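Local structure of Poly(A) RNA polymerase protein 2 (Saccharomyces cerevisiae, 3NYB) at residues A60-F65 with I79-T84; C191-F196 with I219-L224; F261-Q266 with F280-I285; D294-R299 with K314-N319. The protein probably adds poly(A) tails to RNA as the polymerase subunit of TRAMP, a complex for RNA surveillance. The protein carries 1 engineered substitution. One frame throughout, in Å; residues are numbered along the deposited sequence.

Contact 1. Residues A60-F65 with I79-T84; sequences ADLHVF and IDCVVT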
loop_
_atom_site.group_PDB
_atom_site.type_symbol
_atom_site.label_atom_id
_atom_site.label_comp_id
_atom_site.label_asym_id
_atom_site.label_seq_id
_atom_site.Cartn_x
_atom_site.Cartn_y
_atom_site.Cartn_z
ATOM N N ALA A 60 -29.801 -9.641 -13.675
ATOM C CA ALA A 60 -28.502 -9.324 -13.097
ATOM C C ALA A 60 -28.134 -7.850 -13.245
ATOM O O ALA A 60 -28.533 -7.192 -14.202
ATOM C CB ALA A 60 -27.423 -10.205 -13.715
ATOM N N ASP A 61 -27.374 -7.345 -12.278
ATOM C CA ASP A 61 -26.826 -6.002 -12.328
ATOM C C ASP A 61 -25.318 -6.166 -12.199
ATOM O O ASP A 61 -24.811 -7.289 -12.119
ATOM C CB ASP A 61 -27.381 -5.145 -11.181
ATOM C CG ASP A 61 -27.679 -3.701 -11.599
ATOM O OD1 ASP A 61 -26.881 -3.087 -12.347
ATOM O OD2 ASP A 61 -28.723 -3.170 -11.154
ATOM N N LEU A 62 -24.602 -5.050 -12.168
ATOM C CA LEU A 62 -23.148 -5.078 -12.172
ATOM C C LEU A 62 -22.627 -3.883 -11.388
ATOM O O LEU A 62 -23.006 -2.742 -11.661
ATOM C CB LEU A 62 -22.645 -5.025 -13.617
ATOM C CG LEU A 62 -21.145 -5.057 -13.907
ATOM C CD1 LEU A 62 -20.530 -6.354 -13.430
ATOM C CD2 LEU A 62 -20.907 -4.884 -15.398
ATOM N N HIS A 63 -21.763 -4.137 -10.412
ATOM C CA HIS A 63 -21.256 -3.053 -9.579
ATOM C C HIS A 63 -19.743 -3.046 -9.436
ATOM O O HIS A 63 -19.111 -4.091 -9.306
ATOM C CB HIS A 63 -21.923 -3.080 -8.200
ATOM C CG HIS A 63 -23.412 -2.946 -8.255
ATOM N ND1 HIS A 63 -24.036 -1.803 -8.711
ATOM C CD2 HIS A 63 -24.400 -3.811 -7.933
ATOM C CE1 HIS A 63 -25.345 -1.971 -8.662
ATOM N NE2 HIS A 63 -25.592 -3.181 -8.193
ATOM N N VAL A 64 -19.166 -1.853 -9.464
ATOM C CA VAL A 64 -17.737 -1.698 -9.263
ATOM C C VAL A 64 -17.446 -1.756 -7.775
ATOM O O VAL A 64 -18.036 -0.997 -7.010
ATOM C CB VAL A 64 -17.261 -0.320 -9.766
ATOM C CG1 VAL A 64 -15.763 -0.110 -9.445
ATOM C CG2 VAL A 64 -17.550 -0.149 -11.250
ATOM N N PHE A 65 -16.532 -2.636 -7.362
ATOM C CA PHE A 65 -16.068 -2.680 -5.971
ATOM C C PHE A 65 -14.536 -2.641 -5.907
ATOM O O PHE A 65 -13.862 -2.993 -6.868
ATOM C CB PHE A 65 -16.569 -3.958 -5.290
ATOM C CG PHE A 65 -15.940 -5.225 -5.835
ATOM C CD1 PHE A 65 -14.798 -5.763 -5.255
ATOM C CD2 PHE A 65 -16.481 -5.863 -6.940
ATOM C CE1 PHE A 65 -14.216 -6.925 -5.761
ATOM C CE2 PHE A 65 -15.915 -7.021 -7.448
ATOM C CZ PHE A 65 -14.783 -7.556 -6.860
ATOM N N ILE A 79 -10.398 -3.047 -13.188
ATOM C CA ILE A 79 -11.456 -2.575 -12.321
ATOM C C ILE A 79 -12.392 -3.742 -12.043
ATOM O O ILE A 79 -12.868 -4.406 -12.967
ATOM C CB ILE A 79 -12.156 -1.300 -12.867
ATOM C CG1 ILE A 79 -13.531 -1.579 -13.423
ATOM C CG2 ILE A 79 -11.324 -0.640 -13.959
ATOM C CD1 ILE A 79 -13.936 -0.476 -14.379
ATOM N N ASP A 80 -12.613 -4.007 -10.757
ATOM C CA ASP A 80 -13.333 -5.198 -10.323
ATOM C C ASP A 80 -14.840 -4.995 -10.291
ATOM O O ASP A 80 -15.333 -4.024 -9.715
ATOM C CB ASP A 80 -12.841 -5.623 -8.936
ATOM C CG ASP A 80 -11.325 -5.593 -8.821
ATOM O OD1 ASP A 80 -10.661 -6.406 -9.503
ATOM O OD2 ASP A 80 -10.798 -4.755 -8.053
ATOM N N CYS A 81 -15.570 -5.926 -10.898
ATOM C CA CYS A 81 -17.027 -5.889 -10.881
ATOM C C CYS A 81 -17.626 -7.179 -10.346
ATOM O O CYS A 81 -17.096 -8.260 -10.596
ATOM C CB CYS A 81 -17.553 -5.634 -12.286
ATOM S SG CYS A 81 -16.677 -4.304 -13.105
ATOM N N VAL A 82 -18.733 -7.049 -9.611
ATOM C CA VAL A 82 -19.551 -8.178 -9.174
ATOM C C VAL A 82 -20.826 -8.230 -9.999
ATOM O O VAL A 82 -21.450 -7.195 -10.242
ATOM C CB VAL A 82 -20.040 -8.007 -7.729
ATOM C CG1 VAL A 82 -19.825 -9.285 -6.943
ATOM C CG2 VAL A 82 -19.366 -6.830 -7.061
ATOM N N VAL A 83 -21.237 -9.429 -10.397
ATOM C CA VAL A 83 -22.534 -9.618 -11.045
ATOM C C VAL A 83 -23.516 -10.220 -10.050
ATOM O O VAL A 83 -23.152 -11.148 -9.323
ATOM C CB VAL A 83 -22.422 -10.539 -12.248
ATOM C CG1 VAL A 83 -23.790 -10.792 -12.842
ATOM C CG2 VAL A 83 -21.523 -9.916 -13.268
ATOM N N THR A 84 -24.762 -9.730 -10.065
ATOM C CA THR A 84 -25.690 -9.883 -8.934
ATOM C C THR A 84 -26.891 -10.838 -9.000
ATOM O O THR A 84 -27.547 -11.040 -7.977
ATOM C CB THR A 84 -26.251 -8.508 -8.476
ATOM O OG1 THR A 84 -26.606 -7.721 -9.622
ATOM C CG2 THR A 84 -25.234 -7.752 -7.624
#

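Contact 2. Residues C191-F196 with I219-L224; sequences CLVFSF and IEFFEL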
loop_
_atom_site.group_PDB
_atom_site.type_symbol
_atom_site.label_atom_id
_atom_site.label_comp_id
_atom_site.label_asym_id
_atom_site.label_seq_id
_atom_site.Cartn_x
_atom_site.Cartn_y
_atom_site.Cartn_z
ATOM N N CYS A 191 -3.497 -2.025 5.320
ATOM C CA CYS A 191 -3.277 -2.269 6.741
ATOM C C CYS A 191 -1.942 -1.714 7.239
ATOM O O CYS A 191 -1.908 -0.949 8.202
ATOM C CB CYS A 191 -3.370 -3.757 7.065
ATOM S SG CYS A 191 -3.205 -4.086 8.815
ATOM N N LEU A 192 -0.850 -2.104 6.587
ATOM C CA LEU A 192 0.485 -1.682 7.007
ATOM C C LEU A 192 0.605 -0.175 7.128
ATOM O O LEU A 192 1.098 0.342 8.127
ATOM C CB LEU A 192 1.544 -2.180 6.031
ATOM C CG LEU A 192 1.711 -3.683 5.866
ATOM C CD1 LEU A 192 2.718 -3.951 4.758
ATOM C CD2 LEU A 192 2.128 -4.346 7.169
ATOM N N VAL A 193 0.166 0.526 6.095
ATOM C CA VAL A 193 0.220 1.973 6.093
ATOM C C VAL A 193 -0.648 2.509 7.216
ATOM O O VAL A 193 -0.213 3.332 8.012
ATOM C CB VAL A 193 -0.267 2.533 4.757
ATOM C CG1 VAL A 193 -0.129 4.046 4.716
ATOM C CG2 VAL A 193 0.519 1.919 3.642
ATOM N N PHE A 194 -1.882 2.026 7.280
ATOM C CA PHE A 194 -2.822 2.498 8.280
ATOM C C PHE A 194 -2.235 2.359 9.679
ATOM O O PHE A 194 -2.194 3.323 10.445
ATOM C CB PHE A 194 -4.136 1.732 8.179
ATOM C CG PHE A 194 -5.065 1.970 9.335
ATOM C CD1 PHE A 194 -5.473 3.255 9.659
ATOM C CD2 PHE A 194 -5.538 0.908 10.091
ATOM C CE1 PHE A 194 -6.328 3.475 10.718
ATOM C CE2 PHE A 194 -6.391 1.118 11.145
ATOM C CZ PHE A 194 -6.789 2.404 11.460
ATOM N N SER A 195 -1.777 1.154 10.004
ATOM C CA SER A 195 -1.167 0.901 11.289
ATOM C C SER A 195 -0.065 1.922 11.546
ATOM O O SER A 195 -0.131 2.699 12.507
ATOM C CB SER A 195 -0.595 -0.510 11.328
ATOM O OG SER A 195 0.412 -0.616 12.317
ATOM N N PHE A 196 0.940 1.920 10.675
ATOM C CA PHE A 196 2.061 2.846 10.779
ATOM C C PHE A 196 1.622 4.280 11.086
ATOM O O PHE A 196 2.070 4.883 12.062
ATOM C CB PHE A 196 2.898 2.783 9.505
ATOM C CG PHE A 196 3.733 4.006 9.255
ATOM C CD1 PHE A 196 4.942 4.187 9.910
ATOM C CD2 PHE A 196 3.324 4.964 8.331
ATOM C CE1 PHE A 196 5.721 5.309 9.660
ATOM C CE2 PHE A 196 4.099 6.082 8.079
ATOM C CZ PHE A 196 5.302 6.258 8.748
ATOM N N ILE A 219 9.272 7.849 3.844
ATOM C CA ILE A 219 10.557 7.284 4.203
ATOM C C ILE A 219 10.430 6.396 5.435
ATOM O O ILE A 219 10.812 5.234 5.404
ATOM C CB ILE A 219 11.597 8.378 4.434
ATOM C CG1 ILE A 219 11.985 9.005 3.097
ATOM C CG2 ILE A 219 12.813 7.805 5.118
ATOM C CD1 ILE A 219 13.008 10.081 3.218
ATOM N N GLU A 220 9.860 6.935 6.505
ATOM C CA GLU A 220 9.725 6.186 7.749
ATOM C C GLU A 220 8.865 4.927 7.603
ATOM O O GLU A 220 9.043 3.958 8.339
ATOM C CB GLU A 220 9.198 7.087 8.867
ATOM C CG GLU A 220 10.111 8.264 9.163
ATOM C CD GLU A 220 9.500 9.270 10.120
ATOM O OE1 GLU A 220 8.304 9.145 10.448
ATOM O OE2 GLU A 220 10.225 10.192 10.541
ATOM N N PHE A 221 7.936 4.930 6.657
ATOM C CA PHE A 221 7.167 3.726 6.399
ATOM C C PHE A 221 8.083 2.615 5.884
ATOM O O PHE A 221 7.993 1.474 6.325
ATOM C CB PHE A 221 6.038 3.994 5.398
ATOM C CG PHE A 221 5.409 2.741 4.843
ATOM C CD1 PHE A 221 4.269 2.212 5.410
ATOM C CD2 PHE A 221 5.957 2.099 3.746
ATOM C CE1 PHE A 221 3.681 1.062 4.899
ATOM C CE2 PHE A 221 5.376 0.952 3.233
ATOM C CZ PHE A 221 4.239 0.434 3.809
ATOM N N PHE A 222 8.952 2.946 4.939
ATOM C CA PHE A 222 9.873 1.954 4.398
ATOM C C PHE A 222 10.918 1.553 5.427
ATOM O O PHE A 222 11.470 0.454 5.379
ATOM C CB PHE A 222 10.560 2.477 3.136
ATOM C CG PHE A 222 9.641 2.605 1.956
ATOM C CD1 PHE A 222 8.880 1.527 1.539
ATOM C CD2 PHE A 222 9.545 3.798 1.264
ATOM C CE1 PHE A 222 8.036 1.638 0.459
ATOM C CE2 PHE A 222 8.706 3.915 0.190
ATOM C CZ PHE A 222 7.948 2.834 -0.219
ATOM N N GLU A 223 11.188 2.461 6.356
ATOM C CA GLU A 223 12.152 2.219 7.415
ATOM C C GLU A 223 11.588 1.230 8.418
ATOM O O GLU A 223 12.256 0.286 8.830
ATOM C CB GLU A 223 12.478 3.533 8.117
ATOM C CG GLU A 223 13.382 3.386 9.312
ATOM C CD GLU A 223 13.571 4.690 10.043
ATOM O OE1 GLU A 223 14.736 5.111 10.214
ATOM O OE2 GLU A 223 12.546 5.292 10.436
ATOM N N LEU A 224 10.341 1.452 8.808
ATOM C CA LEU A 224 9.688 0.563 9.746
ATOM C C LEU A 224 9.617 -0.836 9.170
ATOM O O LEU A 224 10.149 -1.783 9.744
ATOM C CB LEU A 224 8.289 1.076 10.085
ATOM C CG LEU A 224 7.567 0.321 11.196
ATOM C CD1 LEU A 224 6.879 -0.896 10.653
ATOM C CD2 LEU A 224 8.541 -0.074 12.293
#

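Contact 3. Residues F261-Q266 with F280-I285; sequences FSLAIQ and FNIRDI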
loop_
_atom_site.group_PDB
_atom_site.type_symbol
_atom_site.label_atom_id
_atom_site.label_comp_id
_atom_site.label_asym_id
_atom_site.label_seq_id
_atom_site.Cartn_x
_atom_site.Cartn_y
_atom_site.Cartn_z
ATOM N N PHE A 261 8.966 -17.023 9.412
ATOM C CA PHE A 261 9.193 -15.727 8.776
ATOM C C PHE A 261 8.157 -15.394 7.709
ATOM O O PHE A 261 8.317 -15.734 6.536
ATOM C CB PHE A 261 10.599 -15.656 8.179
ATOM C CG PHE A 261 10.990 -14.279 7.718
ATOM C CD1 PHE A 261 11.400 -13.323 8.627
ATOM C CD2 PHE A 261 10.956 -13.946 6.380
ATOM C CE1 PHE A 261 11.764 -12.058 8.212
ATOM C CE2 PHE A 261 11.320 -12.681 5.956
ATOM C CZ PHE A 261 11.725 -11.737 6.876
ATOM N N SER A 262 7.100 -14.709 8.121
ATOM C CA SER A 262 6.017 -14.369 7.214
ATOM C C SER A 262 5.085 -13.337 7.844
ATOM O O SER A 262 4.928 -13.285 9.063
ATOM C CB SER A 262 5.240 -15.628 6.819
ATOM O OG SER A 262 4.643 -16.237 7.949
ATOM N N LEU A 263 4.467 -12.516 7.002
ATOM C CA LEU A 263 3.590 -11.458 7.473
ATOM C C LEU A 263 2.325 -12.047 8.079
ATOM O O LEU A 263 1.673 -12.885 7.464
ATOM C CB LEU A 263 3.210 -10.554 6.310
ATOM C CG LEU A 263 2.991 -9.071 6.602
ATOM C CD1 LEU A 263 2.058 -8.475 5.554
ATOM C CD2 LEU A 263 2.427 -8.873 7.988
ATOM N N ALA A 264 1.981 -11.602 9.284
ATOM C CA ALA A 264 0.773 -12.068 9.958
ATOM C C ALA A 264 -0.140 -10.910 10.309
ATOM O O ALA A 264 0.150 -10.116 11.203
ATOM C CB ALA A 264 1.127 -12.844 11.195
ATOM N N ILE A 265 -1.244 -10.816 9.586
ATOM C CA ILE A 265 -2.228 -9.781 9.822
ATOM C C ILE A 265 -3.563 -10.464 10.069
ATOM O O ILE A 265 -3.987 -11.313 9.280
ATOM C CB ILE A 265 -2.332 -8.821 8.620
ATOM C CG1 ILE A 265 -1.056 -8.007 8.479
ATOM C CG2 ILE A 265 -3.503 -7.883 8.781
ATOM C CD1 ILE A 265 -0.993 -7.217 7.197
ATOM N N GLN A 266 -4.211 -10.102 11.172
ATOM C CA GLN A 266 -5.445 -10.751 11.592
ATOM C C GLN A 266 -6.595 -10.505 10.623
ATOM O O GLN A 266 -6.958 -9.356 10.353
ATOM C CB GLN A 266 -5.833 -10.285 12.994
ATOM C CG GLN A 266 -6.855 -11.169 13.674
ATOM C CD GLN A 266 -6.847 -11.002 15.174
ATOM O OE1 GLN A 266 -7.025 -9.894 15.688
ATOM N NE2 GLN A 266 -6.641 -12.106 15.892
ATOM N N PHE A 280 4.095 -15.414 0.499
ATOM C CA PHE A 280 5.252 -16.224 0.856
ATOM C C PHE A 280 6.580 -15.576 0.465
ATOM O O PHE A 280 7.650 -16.006 0.905
ATOM C CB PHE A 280 5.137 -17.638 0.279
ATOM C CG PHE A 280 4.815 -17.686 -1.197
ATOM C CD1 PHE A 280 5.820 -17.580 -2.145
ATOM C CD2 PHE A 280 3.507 -17.876 -1.635
ATOM C CE1 PHE A 280 5.531 -17.640 -3.500
ATOM C CE2 PHE A 280 3.206 -17.941 -2.994
ATOM C CZ PHE A 280 4.223 -17.823 -3.926
ATOM N N ASN A 281 6.515 -14.534 -0.349
ATOM C CA ASN A 281 7.735 -13.899 -0.810
ATOM C C ASN A 281 8.111 -12.737 0.077
ATOM O O ASN A 281 8.762 -11.789 -0.351
ATOM C CB ASN A 281 7.599 -13.441 -2.251
ATOM C CG ASN A 281 8.936 -13.330 -2.941
ATOM O OD1 ASN A 281 9.066 -12.635 -3.944
ATOM N ND2 ASN A 281 9.942 -14.018 -2.403
ATOM N N ILE A 282 7.696 -12.830 1.328
ATOM C CA ILE A 282 7.854 -11.744 2.268
ATOM C C ILE A 282 9.320 -11.373 2.473
ATOM O O ILE A 282 9.638 -10.234 2.787
ATOM C CB ILE A 282 7.189 -12.109 3.606
ATOM C CG1 ILE A 282 7.361 -10.975 4.617
ATOM C CG2 ILE A 282 7.710 -13.453 4.117
ATOM C CD1 ILE A 282 6.490 -9.791 4.319
ATOM N N ARG A 283 10.217 -12.329 2.282
ATOM C CA ARG A 283 11.640 -12.051 2.445
ATOM C C ARG A 283 12.121 -10.977 1.478
ATOM O O ARG A 283 12.821 -10.046 1.871
ATOM C CB ARG A 283 12.454 -13.322 2.240
ATOM C CG ARG A 283 11.959 -14.491 3.050
ATOM C CD ARG A 283 12.950 -15.635 2.995
ATOM N NE ARG A 283 12.576 -16.714 3.901
ATOM C CZ ARG A 283 12.910 -16.756 5.185
ATOM N NH1 ARG A 283 13.632 -15.776 5.713
ATOM N NH2 ARG A 283 12.526 -17.776 5.942
ATOM N N ASP A 284 11.759 -11.124 0.208
ATOM C CA ASP A 284 12.141 -10.162 -0.821
ATOM C C ASP A 284 11.367 -8.862 -0.681
ATOM O O ASP A 284 11.838 -7.799 -1.081
ATOM C CB ASP A 284 11.920 -10.749 -2.214
ATOM C CG ASP A 284 13.026 -11.702 -2.622
ATOM O OD1 ASP A 284 13.796 -12.129 -1.736
ATOM O OD2 ASP A 284 13.133 -12.020 -3.826
ATOM N N ILE A 285 10.171 -8.947 -0.116
ATOM C CA ILE A 285 9.376 -7.753 0.114
ATOM C C ILE A 285 10.112 -6.824 1.074
ATOM O O ILE A 285 10.264 -5.635 0.803
ATOM C CB ILE A 285 7.973 -8.106 0.648
ATOM C CG1 ILE A 285 7.190 -8.869 -0.423
ATOM C CG2 ILE A 285 7.228 -6.850 1.072
ATOM C CD1 ILE A 285 5.937 -9.528 0.080
#

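Contact 4. Residues D294-R299 with K314-N319; sequences DLLTNR and KSILGN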
loop_
_atom_site.group_PDB
_atom_site.type_symbol
_atom_site.label_atom_id
_atom_site.label_comp_id
_atom_site.label_asym_id
_atom_site.label_seq_id
_atom_site.Cartn_x
_atom_site.Cartn_y
_atom_site.Cartn_z
ATOM N N ASP A 294 16.681 3.089 1.276
ATOM C CA ASP A 294 18.041 3.415 0.854
ATOM C C ASP A 294 18.036 4.421 -0.287
ATOM O O ASP A 294 18.774 5.405 -0.256
ATOM C CB ASP A 294 18.798 2.158 0.425
ATOM C CG ASP A 294 19.161 1.263 1.595
ATOM O OD1 ASP A 294 18.674 1.513 2.717
ATOM O OD2 ASP A 294 19.936 0.304 1.391
ATOM N N LEU A 295 17.197 4.168 -1.291
ATOM C CA LEU A 295 17.119 5.024 -2.471
ATOM C C LEU A 295 16.638 6.434 -2.135
ATOM O O LEU A 295 17.267 7.418 -2.528
ATOM C CB LEU A 295 16.208 4.395 -3.524
ATOM C CG LEU A 295 16.753 3.183 -4.290
ATOM C CD1 LEU A 295 15.637 2.268 -4.776
ATOM C CD2 LEU A 295 17.610 3.631 -5.452
ATOM N N LEU A 296 15.530 6.522 -1.401
ATOM C CA LEU A 296 14.958 7.813 -1.006
ATOM C C LEU A 296 15.914 8.652 -0.160
ATOM O O LEU A 296 16.144 9.829 -0.452
ATOM C CB LEU A 296 13.651 7.621 -0.237
ATOM C CG LEU A 296 12.454 7.043 -0.988
ATOM C CD1 LEU A 296 11.327 6.791 -0.001
ATOM C CD2 LEU A 296 11.992 7.970 -2.097
ATOM N N THR A 297 16.454 8.041 0.895
ATOM C CA THR A 297 17.366 8.731 1.798
ATOM C C THR A 297 18.656 9.134 1.091
ATOM O O THR A 297 19.130 10.261 1.253
ATOM C CB THR A 297 17.697 7.882 3.037
ATOM O OG1 THR A 297 18.426 6.714 2.642
ATOM C CG2 THR A 297 16.420 7.463 3.746
ATOM N N ASN A 298 19.224 8.223 0.306
ATOM C CA ASN A 298 20.445 8.534 -0.434
ATOM C C ASN A 298 20.219 9.710 -1.354
ATOM O O ASN A 298 21.045 10.614 -1.441
ATOM C CB ASN A 298 20.909 7.337 -1.258
ATOM C CG ASN A 298 21.647 6.322 -0.430
ATOM O OD1 ASN A 298 22.135 6.630 0.658
ATOM N ND2 ASN A 298 21.730 5.100 -0.934
ATOM N N ARG A 299 19.085 9.677 -2.043
ATOM C CA ARG A 299 18.681 10.742 -2.945
ATOM C C ARG A 299 18.581 12.077 -2.207
ATOM O O ARG A 299 19.102 13.096 -2.665
ATOM C CB ARG A 299 17.341 10.382 -3.590
ATOM C CG ARG A 299 16.781 11.410 -4.557
ATOM C CD ARG A 299 17.748 11.718 -5.678
ATOM N NE ARG A 299 17.066 12.225 -6.858
ATOM C CZ ARG A 299 17.656 12.395 -8.034
ATOM N NH1 ARG A 299 18.944 12.106 -8.164
ATOM N NH2 ARG A 299 16.960 12.851 -9.076
ATOM N N LYS A 314 14.578 18.190 -11.097
ATOM C CA LYS A 314 14.909 16.851 -10.628
ATOM C C LYS A 314 13.744 16.203 -9.908
ATOM O O LYS A 314 12.801 16.874 -9.514
ATOM C CB LYS A 314 16.162 16.845 -9.749
ATOM C CG LYS A 314 17.442 17.037 -10.531
ATOM C CD LYS A 314 17.364 16.339 -11.879
ATOM C CE LYS A 314 18.547 16.719 -12.757
ATOM N NZ LYS A 314 19.826 16.402 -12.070
ATOM N N SER A 315 13.821 14.885 -9.757
ATOM C CA SER A 315 12.749 14.115 -9.162
ATOM C C SER A 315 13.285 13.188 -8.096
ATOM O O SER A 315 14.208 12.415 -8.344
ATOM C CB SER A 315 12.042 13.287 -10.224
ATOM O OG SER A 315 11.130 12.405 -9.610
ATOM N N ILE A 316 12.696 13.265 -6.907
ATOM C CA ILE A 316 13.077 12.394 -5.803
ATOM C C ILE A 316 12.448 11.011 -5.977
ATOM O O ILE A 316 13.150 9.996 -5.923
ATOM C CB ILE A 316 12.621 12.963 -4.453
ATOM C CG1 ILE A 316 13.333 14.268 -4.133
ATOM C CG2 ILE A 316 12.875 11.968 -3.349
ATOM C CD1 ILE A 316 12.778 14.954 -2.901
ATOM N N LEU A 317 11.128 10.992 -6.182
ATOM C CA LEU A 317 10.366 9.756 -6.351
ATOM C C LEU A 317 10.772 8.986 -7.606
ATOM O O LEU A 317 10.801 7.757 -7.601
ATOM C CB LEU A 317 8.864 10.039 -6.416
ATOM C CG LEU A 317 8.100 10.519 -5.202
ATOM C CD1 LEU A 317 6.664 10.863 -5.595
ATOM C CD2 LEU A 317 8.114 9.439 -4.149
ATOM N N GLY A 318 11.082 9.717 -8.669
ATOM C CA GLY A 318 11.211 9.149 -10.002
ATOM C C GLY A 318 11.886 7.793 -10.128
ATOM O O GLY A 318 11.385 6.919 -10.836
ATOM N N ASN A 319 13.032 7.617 -9.476
ATOM C CA ASN A 319 13.772 6.371 -9.601
ATOM C C ASN A 319 13.341 5.306 -8.584
ATOM O O ASN A 319 13.663 4.128 -8.731
ATOM C CB ASN A 319 15.281 6.625 -9.538
ATOM C CG ASN A 319 16.095 5.419 -10.008
ATOM O OD1 ASN A 319 15.969 4.324 -9.465
ATOM N ND2 ASN A 319 16.933 5.621 -11.015
#

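Contact 1. Residues A60-F65 with I79-T84
Strands 62-65 and 79-83 lie side by side and antiparallel, with axes 4.6 Å apart at closest and their directions 141° apart. Backbone bonds carry the pairing. His63 N donates to Val82 O at 3.1 Å, and Val82 N returns a bond to His63 O at 3.0 Å. Both are fairly straight, 160° at the hydrogen, and each donor lies in the carbonyl plane. Phe65 N reaches Asp80 O at 3.0 Å, but from above that carbonyl plane.

At the other end one backbone bond, Thr84 N to Asp61 O (3.2 Å), is joined by a side-chain bond, Asp61 N to Thr84 OG1 (2.8 Å). Asp61 OD1 uses its anti lone pair for Leu62 N and also makes a salt bridge to Arg50, so two partners fix this carboxylate oxygen.

Apolar contacts differ on the two faces. On one, Leu62 CD1 packs on Cys81 CB and lies 3.7 Å from Val83 CG2. Helix 36-54 covers this face, with Ile49 on Leu62 and Val53 on Val83. On the other, Phe65 CG takes the crowded position between backbone N and carbonyl carbon (chi1 68°). Its ring thus swings across to strand 79-83. Asp80 CB lies over the ring face, 3.7 Å from the Phe65 centroid, in a CH-pi contact. The ring edge meets Cys81 C and Val82 N.

Strand 62-65 is an edge strand of the five-stranded palm sheet, and 79-83 pairs on its other side with 132-137. Asp80 fits the second aspartate of the Asp-x-Asp signature of nucleotidyltransferases, which probably serves metal binding as in relatives.

Contact 2. Residues C191-F196 with I219-L224
Phe221 and Phe196 meet in a T-shaped pair that joins two helices of the helical part of this poly(A) polymerase. The edge of Phe221 points at the face of Phe196. Their centroids are 5.9 Å apart and the planes stand at 84°. Phe221 CB adds a CH-pi contact over the same face, 4.1 Å from the Phe196 centroid. Phe221 CA also lies over this face, offset toward the rim. The Phe196 ring therefore lies against the backbone of helix 214-228 as well as against a side chain.

The CE1 corner of the Phe221 ring reaches the preceding turn of helix 186-198. It lies 3.5 Å from Val193 CG2 and 4.0 Å from Leu192 CB. The Leu192 carbonyl carbon sits at the ring edge, in plane. Glu220 lends only its aliphatic base, with CB 4.0 Å from Phe196 CE1.

Torsions put both rings into the gap. Each has CG anti to its backbone N, chi1 158° in Phe196 and 167° in Phe221. The axes of the two helix segments stay 10.7 Å apart at closest approach, so the rings span a wide crossing. A helical bond from Phe196 N to Leu192 O, 3.0 Å long, holds the base of Phe196.

Further out, Tyr225 packs edge-to-face with Phe221, and its OH is hydrogen-bonded to Leu192 O. Helix 160-173 meets Val193 through Leu160, Leu163 and Val164. Glu220 OE1 bonds to His200 NE2, and Glu220 OE2 holds Tyr28 OH and Arg26 NE, both of the Protein AIR2 chain.

Contact 3. Residues F261-Q266 with F280-I285
Phe261 lays its ring alongside the extended side chain of Arg283, with the ring and guanidinium planes 14° apart. Here the loop ahead of strand 266-267 packs on the first turn of helix 282-304, in the helical part of the polymerase. The overlap is partial. Phe261 CD2 lies over the guanidinium face, 3.3 Å from Arg283 NH1 and offset toward the rim. Arg283 CG touches the same part of the ring, 3.5 Å from Phe261 CE2. Arg283 is poorly ordered, so the details of this overlap are uncertain. Its NH1 also comes near Arg69 of the Protein AIR2 chain, a like charge.

Phe261 CG is anti to its backbone N (chi1 -170°), which turns the ring toward the helix. An alanine here removes the ring, and would probably weaken the packing of the loop on Ile282 and the base of Arg283.

Ile282 fills the inner side of the contact. Its CG2 lies 3.4 Å from Phe261 O and 3.6 Å from Ser262 CA. No hydrogen bond links the two segments. The other branch of Ile282 runs along the loop, where CD1 packs 3.9 Å from Leu263 CB.

Contact 4. Residues D294-R299 with K314-N319
Segment 294-299 of helix 282-304 is approached by a chain of loop and irregular helical turn, with Arg299 CA 6.5 Å from Ile316 CA and Leu295 CA 8.0 Å from Asn319 CA. Arg299 carries most of the contact. Its CG is anti to the backbone N (chi1 180°), and the chain then bends at chi2 (57°). This brings the edge of the guanidinium to Ser315 O. Arg299 NH2 donates to that oxygen at 2.9 Å, and NE adds a weak bond at 3.2 Å. The oxygen lies near the guanidinium plane, but NH2 stands above the carbonyl plane. Arg299 NH1 has a second partner in Glu302, a salt bridge along its own helix.

The segment 314-319 is part of the C-terminal tail, which packs between helix 282-304 and helix 17-31. Glu24 of helix 17-31 bonds to Ser315 OG and to the backbone N of Ile316 and Leu317. Ser315 OG also accepts from Gly318 N at 2.8 Å, an ST motif that shapes the turn. A leucine in place of Arg299 has no N-H groups for Ser315 O or Glu302, and would probably loosen the tail against the helix.

Apolar packing is looser. Ile316 CG2 touches Arg299 CG at 4.1 Å and Leu296 CD2 at 4.3 Å. Trp20 and Leu21 of helix 17-31 also touch Ile316. Lys314 is more peripheral, and its NZ bonds to Asp310 O. That NZ lies 5.5 Å from Arg299 NH2, and the like charges may disfavour each other slightly, though Glu302 pairs with Arg299.

Contact 1 stands apart in the palm sheet, with its centre about 31 Å or more from the centres of the others. It is partly buried and built mainly on backbone bonds between strands. Contacts 2, 3 and 4 belong to the helical part. Contact 2 is fully buried and has no hydrogen bond between its segments. Contact 3 is also mostly buried and apolar, but the exposed Arg283 brings a charge to its outer side. Contact 4 is partly exposed and relies on an arginine gripping a carbonyl. Contacts 3 and 4 share helix 282-304. Contact 2 touches both, through Cys191 on Ile265 and Phe222 on Leu296.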